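Local coordinates for catabolite control protein A (Lactococcus lactis, PDB 2O20) that probably acts as a global DNA-binding transcription regulator of carbon catabolite repression and activation, at residues I123-S128 with V148-G153; E156-N161 with E315-V320; A167-T172 with Y202-L207. The protein carries 1 engineered substitution. All blocks are in the same frame, centred on the assembly; numbering follows the deposited sequence.

Contact 1: I123-S128 with V148-G153; sequences IVYMGS and VGTIDG
Val124 and Val148 meet methyl to methyl, CG1 of Val124 lying 3.7 Å from CG2 of Val148 where the two side chains cross at a slant. Val124 CG1 is anti to its backbone N (chi1 179°), which brings this methyl to Val148. Met126 lies alongside Val148 and points the same way, its CG 4.1 Å from Val148 CB; both residues pack on Ile81 of helix 76-91. The backbones join at one bond, Val148 N to Tyr125 O (3.0 Å), which extends the pairing of neighbouring parallel strands in the N-terminal subdomain of this LacI-family, periplasmic-binding-protein-like fold. Beyond it the chains separate, and a water bridges the backbones, accepting from Gly127 N and donating to Val148 O (2.6 Å). On the other side of the strand, Thr150 CG2 sits at the edge of the Tyr125 ring, near its plane and 4.1 Å from CE2, while Tyr125 OH bonds Glu108. Thr150 OG1, anti to the backbone N, turns from the ring to bond Glu194 of helix 193-208, a link from the strand-end loop to the second subdomain.

Contact 2: E156-N161 with E315-V320; sequences EIPSVN and EQNQLV
Pro158 and Asn317 press together where the two segments come side by side, the CB atoms of Pro158 and Asn317 being 3.9 Å apart. From here the backbones run as parallel strands: Ser159 N gives a bond to Asn317 O (2.9 Å), Leu319 N returns one to Ser159 O, and Asn161 N reaches Leu319 O (3.1 Å). On the closely packed face, closed by helix 294-309, Val160 CG2 lies 4.2 Å from Leu319 CB, with Leu297 of the helix on Val160 and Val300 on Leu319; Pro158 lies on Leu304 and Leu308 of the same helix. Strand 318-320 is an edge strand, within this chain, of the parallel sheet of the N-terminal subdomain, supplied by a late part of the sequence as in other LacI-family cores. The opposite face, lined by Ser159, Asn161, Gln318 and Val320, is mostly polar, carries two waters and opens toward solvent at Val320. Gln318 folds back at chi2 (-64°), and its NE2 gives Ile157 O a straight bond of 2.9 Å from well above the carbonyl plane. Its OE1 takes a bond from Lys155 and one from a water (2.6 Å) that also donates to Ile157 O. An alanine in place of Gln318 would probably leave Ile157 O without its amide donor and Lys155 without this acceptor, so that the segment before strand 159-161 is held less firmly. Farther along this face a second water donates to Ser159 OG (2.7 Å) and Leu319 O and accepts from Asn161 ND2, whose amide is further held by Tyr164 at OD1 and by Thr150 O at ND2.

Contact 3: A167-T172 with Y202-L207; sequences AAYQST and YQEALL
Ala168 O is gripped twice by Thr172, by OG1 at 2.8 Å and by the backbone N at 3.1 Å, the two donors reaching it from opposite faces of the carbonyl plane. Ala168 and Thr172 both face helix 193-208, which runs beside helix 164-177 in the alpha/beta second subdomain, the short segments inclined by 37° with axes 7.8 Å apart. The two helices flank strand 183-186 in the chain, and Thr172 and Tyr202 also reach the sheet, Thr172 touching Val244 and Tyr202 bonding Ile183 O through its OH. Thr172 fills the interface between the helices. Its CG2, anti to the backbone N, lies 3.5 Å from Ala205 CB, and Leu206 CD2 also touches this methyl. The small Ala205 probably allows this close approach. The OG1 of Thr172 meets the Tyr202 ring at its edge, in plane and 3.4 Å from CD1; Leu206 CD1 lies over one face of that ring, offset toward the rim. On the more exposed flank, the ring of Tyr169 comes close to helix 193-208, with CG anti to its backbone N (chi1 175°), and its CD1 rests 3.9 Å from Ala205 CB. The hydroxyl of Tyr169 bonds Glu208 and Lys173, which probably helps to fix the ring. Glu204, extended, crosses that ring at about a right angle, and its carboxylate is inclined 62° to the ring plane, with OE2 over one face, 3.2 Å from Tyr169 CD1.

From the N terminus, contact 1 comes first: it closes a short loop through helix 132-141, joining the end of strand 122-125 to the end of strand 145-148 and the loop beyond. Contact 2 opens next, at 156-161, and closes only at 315-320, after the chain has passed through the second subdomain and come back. Contact 3 falls within that long excursion, pairing helix 164-177, which follows strand 159-161, with helix 193-208. Contacts 1 and 2 are in series, share one sheet and touch, with Gly149 N 3.2 Å from Val160 O, a probable hydrogen bond. Contact 3 stands apart, its centre about 24 Å from each of the other two centres, in the second subdomain.

Contact 1: I123-S128 with V148-G153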
loop_
_atom_site.group_PDB
_atom_site.type_symbol
_atom_site.label_atom_id
_atom_site.label_comp_id
_atom_site.label_asym_id
_atom_site.label_seq_id
_atom_site.Cartn_x
_atom_site.Cartn_y
_atom_site.Cartn_z
ATOM N N ILE D 123 -21.155 8.485 6.948
ATOM C CA ILE D 123 -20.068 8.587 5.954
ATOM C C ILE D 123 -18.750 9.005 6.628
ATOM O O ILE D 123 -18.715 9.948 7.403
ATOM C CB ILE D 123 -20.453 9.617 4.804
ATOM C CG1 ILE D 123 -21.614 9.063 3.987
ATOM C CG2 ILE D 123 -19.300 9.879 3.866
ATOM C CD1 ILE D 123 -22.346 10.080 3.138
ATOM N N VAL D 124 -17.674 8.301 6.302
ATOM C CA VAL D 124 -16.317 8.757 6.586
ATOM C C VAL D 124 -15.693 9.216 5.268
ATOM O O VAL D 124 -15.664 8.460 4.302
ATOM C CB VAL D 124 -15.444 7.635 7.166
ATOM C CG1 VAL D 124 -14.011 8.134 7.438
ATOM C CG2 VAL D 124 -16.082 7.027 8.435
ATOM N N TYR D 125 -15.225 10.468 5.244
ATOM C CA TYR D 125 -14.592 11.043 4.059
ATOM C C TYR D 125 -13.100 11.255 4.250
ATOM O O TYR D 125 -12.670 11.845 5.232
ATOM C CB TYR D 125 -15.212 12.397 3.734
ATOM C CG TYR D 125 -14.554 13.096 2.562
ATOM C CD1 TYR D 125 -14.989 12.880 1.264
ATOM C CD2 TYR D 125 -13.462 13.948 2.760
ATOM C CE1 TYR D 125 -14.366 13.499 0.189
ATOM C CE2 TYR D 125 -12.827 14.578 1.676
ATOM C CZ TYR D 125 -13.273 14.348 0.410
ATOM O OH TYR D 125 -12.644 14.994 -0.658
ATOM N N MET D 126 -12.345 10.828 3.243
ATOM C CA MET D 126 -10.911 11.034 3.147
ATOM C C MET D 126 -10.653 11.548 1.735
ATOM O O MET D 126 -11.320 11.141 0.801
ATOM C CB MET D 126 -10.165 9.706 3.352
ATOM C CG MET D 126 -9.989 9.228 4.777
ATOM S SD MET D 126 -9.394 7.504 4.772
ATOM C CE MET D 126 -10.940 6.648 4.799
ATOM N N GLY D 127 -9.702 12.461 1.594
ATOM C CA GLY D 127 -9.377 13.053 0.295
ATOM C C GLY D 127 -8.755 14.418 0.510
ATOM O O GLY D 127 -8.689 14.895 1.637
ATOM N N SER D 128 -8.303 15.057 -0.562
ATOM C CA SER D 128 -7.513 16.284 -0.423
ATOM C C SER D 128 -8.306 17.382 0.278
ATOM O O SER D 128 -7.752 18.102 1.114
ATOM C CB SER D 128 -7.000 16.759 -1.784
ATOM O OG SER D 128 -8.050 16.835 -2.734
ATOM N N VAL D 148 -11.520 12.780 7.838
ATOM C CA VAL D 148 -10.232 12.331 8.381
ATOM C C VAL D 148 -9.087 12.776 7.455
ATOM O O VAL D 148 -9.118 12.502 6.244
ATOM C CB VAL D 148 -10.162 10.788 8.566
ATOM C CG1 VAL D 148 -8.917 10.406 9.392
ATOM C CG2 VAL D 148 -11.465 10.233 9.213
ATOM N N GLY D 149 -8.109 13.496 8.010
ATOM C CA GLY D 149 -6.966 13.980 7.245
ATOM C C GLY D 149 -7.240 15.264 6.488
ATOM O O GLY D 149 -6.379 15.746 5.735
ATOM N N THR D 150 -8.440 15.818 6.661
ATOM C CA THR D 150 -8.757 17.137 6.106
ATOM C C THR D 150 -9.651 17.909 7.065
ATOM O O THR D 150 -10.256 17.335 7.980
ATOM C CB THR D 150 -9.354 17.039 4.670
ATOM O OG1 THR D 150 -9.369 18.347 4.050
ATOM C CG2 THR D 150 -10.751 16.406 4.680
ATOM N N ILE D 151 -9.663 19.231 6.875
ATOM C CA ILE D 151 -10.339 20.164 7.766
ATOM C C ILE D 151 -11.306 21.030 6.961
ATOM O O ILE D 151 -10.929 21.593 5.925
ATOM C CB ILE D 151 -9.332 21.077 8.483
ATOM C CG1 ILE D 151 -8.269 20.257 9.235
ATOM C CG2 ILE D 151 -10.060 22.017 9.442
ATOM C CD1 ILE D 151 -7.057 21.060 9.651
ATOM N N ASP D 152 -12.552 21.115 7.435
ATOM C CA ASP D 152 -13.564 22.015 6.879
ATOM C C ASP D 152 -13.225 23.462 7.295
ATOM O O ASP D 152 -12.999 23.734 8.471
ATOM C CB ASP D 152 -14.957 21.597 7.406
ATOM C CG ASP D 152 -16.097 22.530 6.961
ATOM O OD1 ASP D 152 -16.015 23.121 5.855
ATOM O OD2 ASP D 152 -17.096 22.649 7.726
ATOM N N GLY D 153 -13.205 24.375 6.327
ATOM C CA GLY D 153 -12.932 25.805 6.567
ATOM C C GLY D 153 -13.867 26.480 7.562
ATOM O O GLY D 153 -13.435 27.278 8.404
HETATM O O HOH W 1 -8.039 12.937 3.896
HETATM O O HOH W 2 -6.047 16.122 2.964
#

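Contact 2: E156-N161 with E315-V320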
loop_
_atom_site.group_PDB
_atom_site.type_symbol
_atom_site.label_atom_id
_atom_site.label_comp_id
_atom_site.label_asym_id
_atom_site.label_seq_id
_atom_site.Cartn_x
_atom_site.Cartn_y
_atom_site.Cartn_z
ATOM N N GLU D 156 -17.495 23.417 10.942
ATOM C CA GLU D 156 -18.738 22.845 11.472
ATOM C C GLU D 156 -18.766 21.307 11.307
ATOM O O GLU D 156 -19.266 20.588 12.170
ATOM C CB GLU D 156 -19.975 23.530 10.842
ATOM C CG GLU D 156 -20.387 23.075 9.415
ATOM C CD GLU D 156 -20.034 24.065 8.317
ATOM O OE1 GLU D 156 -20.302 25.274 8.510
ATOM O OE2 GLU D 156 -19.508 23.634 7.254
ATOM N N ILE D 157 -18.199 20.804 10.213
ATOM C CA ILE D 157 -18.238 19.370 9.931
ATOM C C ILE D 157 -17.225 18.675 10.847
ATOM O O ILE D 157 -16.080 19.102 10.924
ATOM C CB ILE D 157 -17.921 19.072 8.463
ATOM C CG1 ILE D 157 -18.908 19.810 7.553
ATOM C CG2 ILE D 157 -17.981 17.567 8.183
ATOM C CD1 ILE D 157 -18.502 19.827 6.097
ATOM N N PRO D 158 -17.654 17.611 11.561
ATOM C CA PRO D 158 -16.694 16.853 12.384
ATOM C C PRO D 158 -15.435 16.391 11.631
ATOM O O PRO D 158 -15.509 16.021 10.458
ATOM C CB PRO D 158 -17.533 15.678 12.895
ATOM C CG PRO D 158 -18.932 16.216 12.912
ATOM C CD PRO D 158 -19.020 17.071 11.691
ATOM N N SER D 159 -14.292 16.407 12.312
ATOM C CA SER D 159 -13.013 16.012 11.701
ATOM C C SER D 159 -12.005 15.475 12.725
ATOM O O SER D 159 -12.077 15.787 13.908
ATOM C CB SER D 159 -12.399 17.176 10.907
ATOM O OG SER D 159 -11.758 18.136 11.733
ATOM N N VAL D 160 -11.118 14.616 12.254
ATOM C CA VAL D 160 -10.015 14.081 13.047
ATOM C C VAL D 160 -8.706 14.241 12.250
ATOM O O VAL D 160 -8.594 13.757 11.114
ATOM C CB VAL D 160 -10.241 12.614 13.414
ATOM C CG1 VAL D 160 -9.159 12.132 14.435
ATOM C CG2 VAL D 160 -11.632 12.434 13.980
ATOM N N ASN D 161 -7.715 14.884 12.883
ATOM C CA ASN D 161 -6.473 15.274 12.233
ATOM C C ASN D 161 -5.351 15.317 13.271
ATOM O O ASN D 161 -5.627 15.259 14.470
ATOM C CB ASN D 161 -6.607 16.677 11.585
ATOM C CG ASN D 161 -7.538 16.704 10.394
ATOM O OD1 ASN D 161 -7.146 16.420 9.249
ATOM N ND2 ASN D 161 -8.777 17.082 10.639
ATOM N N GLU D 315 -20.069 16.951 22.186
ATOM C CA GLU D 315 -19.311 18.127 22.590
ATOM C C GLU D 315 -18.252 18.590 21.574
ATOM O O GLU D 315 -18.426 19.608 20.884
ATOM C CB GLU D 315 -18.649 17.868 23.972
ATOM C CG GLU D 315 -18.664 16.386 24.535
ATOM C CD GLU D 315 -17.964 15.331 23.651
ATOM O OE1 GLU D 315 -17.115 15.698 22.810
ATOM O OE2 GLU D 315 -18.270 14.122 23.799
ATOM N N GLN D 316 -17.168 17.827 21.479
ATOM C CA GLN D 316 -15.998 18.230 20.737
ATOM C C GLN D 316 -15.952 17.480 19.427
ATOM O O GLN D 316 -15.740 16.271 19.423
ATOM C CB GLN D 316 -14.744 17.935 21.559
ATOM C CG GLN D 316 -14.676 18.702 22.868
ATOM C CD GLN D 316 -14.770 20.214 22.681
ATOM O OE1 GLN D 316 -15.627 20.870 23.287
ATOM N NE2 GLN D 316 -13.893 20.776 21.837
ATOM N N ASN D 317 -16.159 18.186 18.313
ATOM C CA ASN D 317 -16.153 17.520 16.988
ATOM C C ASN D 317 -14.947 17.844 16.084
ATOM O O ASN D 317 -14.821 17.267 15.014
ATOM C CB ASN D 317 -17.512 17.632 16.266
ATOM C CG ASN D 317 -17.916 19.054 15.946
ATOM O OD1 ASN D 317 -17.082 19.928 15.771
ATOM N ND2 ASN D 317 -19.218 19.279 15.842
ATOM N N GLN D 318 -14.047 18.723 16.524
ATOM C CA GLN D 318 -12.786 18.964 15.812
ATOM C C GLN D 318 -11.646 18.353 16.646
ATOM O O GLN D 318 -11.072 19.009 17.524
ATOM C CB GLN D 318 -12.561 20.457 15.610
ATOM C CG GLN D 318 -13.738 21.203 15.022
ATOM C CD GLN D 318 -14.062 20.757 13.632
ATOM O OE1 GLN D 318 -13.212 20.812 12.748
ATOM N NE2 GLN D 318 -15.295 20.301 13.421
ATOM N N LEU D 319 -11.352 17.080 16.383
ATOM C CA LEU D 319 -10.426 16.312 17.211
ATOM C C LEU D 319 -9.014 16.313 16.646
ATOM O O LEU D 319 -8.844 16.186 15.454
ATOM C CB LEU D 319 -10.928 14.888 17.348
ATOM C CG LEU D 319 -12.328 14.719 17.962
ATOM C CD1 LEU D 319 -12.636 13.247 18.078
ATOM C CD2 LEU D 319 -12.449 15.406 19.304
ATOM N N VAL D 320 -8.016 16.465 17.514
ATOM C CA VAL D 320 -6.615 16.588 17.096
ATOM C C VAL D 320 -5.785 15.586 17.888
ATOM O O VAL D 320 -5.809 15.593 19.123
ATOM C CB VAL D 320 -6.103 18.019 17.324
ATOM C CG1 VAL D 320 -4.629 18.169 16.922
ATOM C CG2 VAL D 320 -6.981 19.007 16.597
HETATM O O HOH W 3 -13.507 20.306 10.211
HETATM O O HOH W 4 -9.615 18.010 13.375
#

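Contact 3: A167-T172 with Y202-L207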
loop_
_atom_site.group_PDB
_atom_site.type_symbol
_atom_site.label_atom_id
_atom_site.label_comp_id
_atom_site.label_asym_id
_atom_site.label_seq_id
_atom_site.Cartn_x
_atom_site.Cartn_y
_atom_site.Cartn_z
ATOM N N ALA D 167 3.476 20.272 13.402
ATOM C CA ALA D 167 4.323 19.323 12.660
ATOM C C ALA D 167 5.217 20.017 11.619
ATOM O O ALA D 167 6.394 19.701 11.504
ATOM C CB ALA D 167 3.459 18.230 12.006
ATOM N N ALA D 168 4.653 20.960 10.873
ATOM C CA ALA D 168 5.405 21.722 9.860
ATOM C C ALA D 168 6.453 22.654 10.522
ATOM O O ALA D 168 7.565 22.786 10.015
ATOM C CB ALA D 168 4.447 22.513 8.956
ATOM N N TYR D 169 6.113 23.266 11.659
ATOM C CA TYR D 169 7.063 24.058 12.452
ATOM C C TYR D 169 8.236 23.208 12.961
ATOM O O TYR D 169 9.379 23.575 12.733
ATOM C CB TYR D 169 6.352 24.755 13.640
ATOM C CG TYR D 169 7.289 25.486 14.581
ATOM C CD1 TYR D 169 7.755 26.770 14.280
ATOM C CD2 TYR D 169 7.710 24.890 15.774
ATOM C CE1 TYR D 169 8.613 27.445 15.150
ATOM C CE2 TYR D 169 8.545 25.550 16.660
ATOM C CZ TYR D 169 9.011 26.827 16.338
ATOM O OH TYR D 169 9.849 27.475 17.215
ATOM N N GLN D 170 7.950 22.071 13.608
ATOM C CA GLN D 170 8.999 21.187 14.165
ATOM C C GLN D 170 9.892 20.596 13.040
ATOM O O GLN D 170 11.097 20.492 13.195
ATOM C CB GLN D 170 8.389 20.039 14.964
ATOM C CG GLN D 170 7.767 20.448 16.296
ATOM C CD GLN D 170 6.838 19.388 16.846
ATOM O OE1 GLN D 170 6.508 18.419 16.162
ATOM N NE2 GLN D 170 6.393 19.580 18.093
ATOM N N SER D 171 9.284 20.227 11.909
ATOM C CA SER D 171 10.028 19.698 10.767
ATOM C C SER D 171 11.015 20.733 10.194
ATOM O O SER D 171 12.213 20.434 9.933
ATOM C CB SER D 171 9.044 19.238 9.658
ATOM O OG SER D 171 8.257 18.174 10.105
ATOM N N THR D 172 10.509 21.941 9.959
ATOM C CA THR D 172 11.331 23.031 9.419
ATOM C C THR D 172 12.471 23.380 10.398
ATOM O O THR D 172 13.616 23.492 9.986
ATOM C CB THR D 172 10.467 24.259 9.086
ATOM O OG1 THR D 172 9.387 23.855 8.226
ATOM C CG2 THR D 172 11.303 25.391 8.444
ATOM N N TYR D 202 5.697 26.452 8.841
ATOM C CA TYR D 202 6.941 26.615 8.066
ATOM C C TYR D 202 7.526 28.040 8.148
ATOM O O TYR D 202 8.718 28.225 8.416
ATOM C CB TYR D 202 6.639 26.208 6.608
ATOM C CG TYR D 202 7.677 26.495 5.528
ATOM C CD1 TYR D 202 8.894 25.805 5.474
ATOM C CD2 TYR D 202 7.402 27.412 4.524
ATOM C CE1 TYR D 202 9.827 26.045 4.446
ATOM C CE2 TYR D 202 8.304 27.636 3.471
ATOM C CZ TYR D 202 9.516 26.968 3.456
ATOM O OH TYR D 202 10.387 27.241 2.439
ATOM N N GLN D 203 6.676 29.018 7.896
ATOM C CA GLN D 203 7.053 30.425 7.952
ATOM C C GLN D 203 7.471 30.915 9.335
ATOM O O GLN D 203 8.410 31.717 9.449
ATOM C CB GLN D 203 5.909 31.291 7.427
ATOM C CG GLN D 203 5.737 31.224 5.901
ATOM C CD GLN D 203 4.389 31.776 5.470
ATOM O OE1 GLN D 203 3.476 31.939 6.298
ATOM N NE2 GLN D 203 4.251 32.064 4.195
ATOM N N GLU D 204 6.763 30.445 10.357
ATOM C CA GLU D 204 7.101 30.688 11.759
ATOM C C GLU D 204 8.526 30.215 12.088
ATOM O O GLU D 204 9.297 30.939 12.705
ATOM C CB GLU D 204 6.084 29.939 12.608
ATOM C CG GLU D 204 6.157 30.124 14.112
ATOM C CD GLU D 204 4.996 29.433 14.813
ATOM O OE1 GLU D 204 3.844 29.935 14.691
ATOM O OE2 GLU D 204 5.221 28.389 15.478
ATOM N N ALA D 205 8.880 29.002 11.654
ATOM C CA ALA D 205 10.238 28.486 11.858
ATOM C C ALA D 205 11.303 29.351 11.153
ATOM O O ALA D 205 12.321 29.695 11.761
ATOM C CB ALA D 205 10.331 27.022 11.425
ATOM N N LEU D 206 11.069 29.717 9.893
ATOM C CA LEU D 206 12.029 30.545 9.129
ATOM C C LEU D 206 12.259 31.912 9.809
ATOM O O LEU D 206 13.391 32.339 9.986
ATOM C CB LEU D 206 11.553 30.777 7.690
ATOM C CG LEU D 206 11.410 29.523 6.797
ATOM C CD1 LEU D 206 11.066 29.910 5.371
ATOM C CD2 LEU D 206 12.677 28.667 6.802
ATOM N N LEU D 207 11.164 32.584 10.122
ATOM C CA LEU D 207 11.167 33.864 10.862
ATOM C C LEU D 207 12.006 33.890 12.145
ATOM O O LEU D 207 12.735 34.857 12.417
ATOM C CB LEU D 207 9.743 34.190 11.243
ATOM C CG LEU D 207 9.004 35.169 10.355
ATOM C CD1 LEU D 207 7.484 35.009 10.505
ATOM C CD2 LEU D 207 9.406 36.531 10.810
#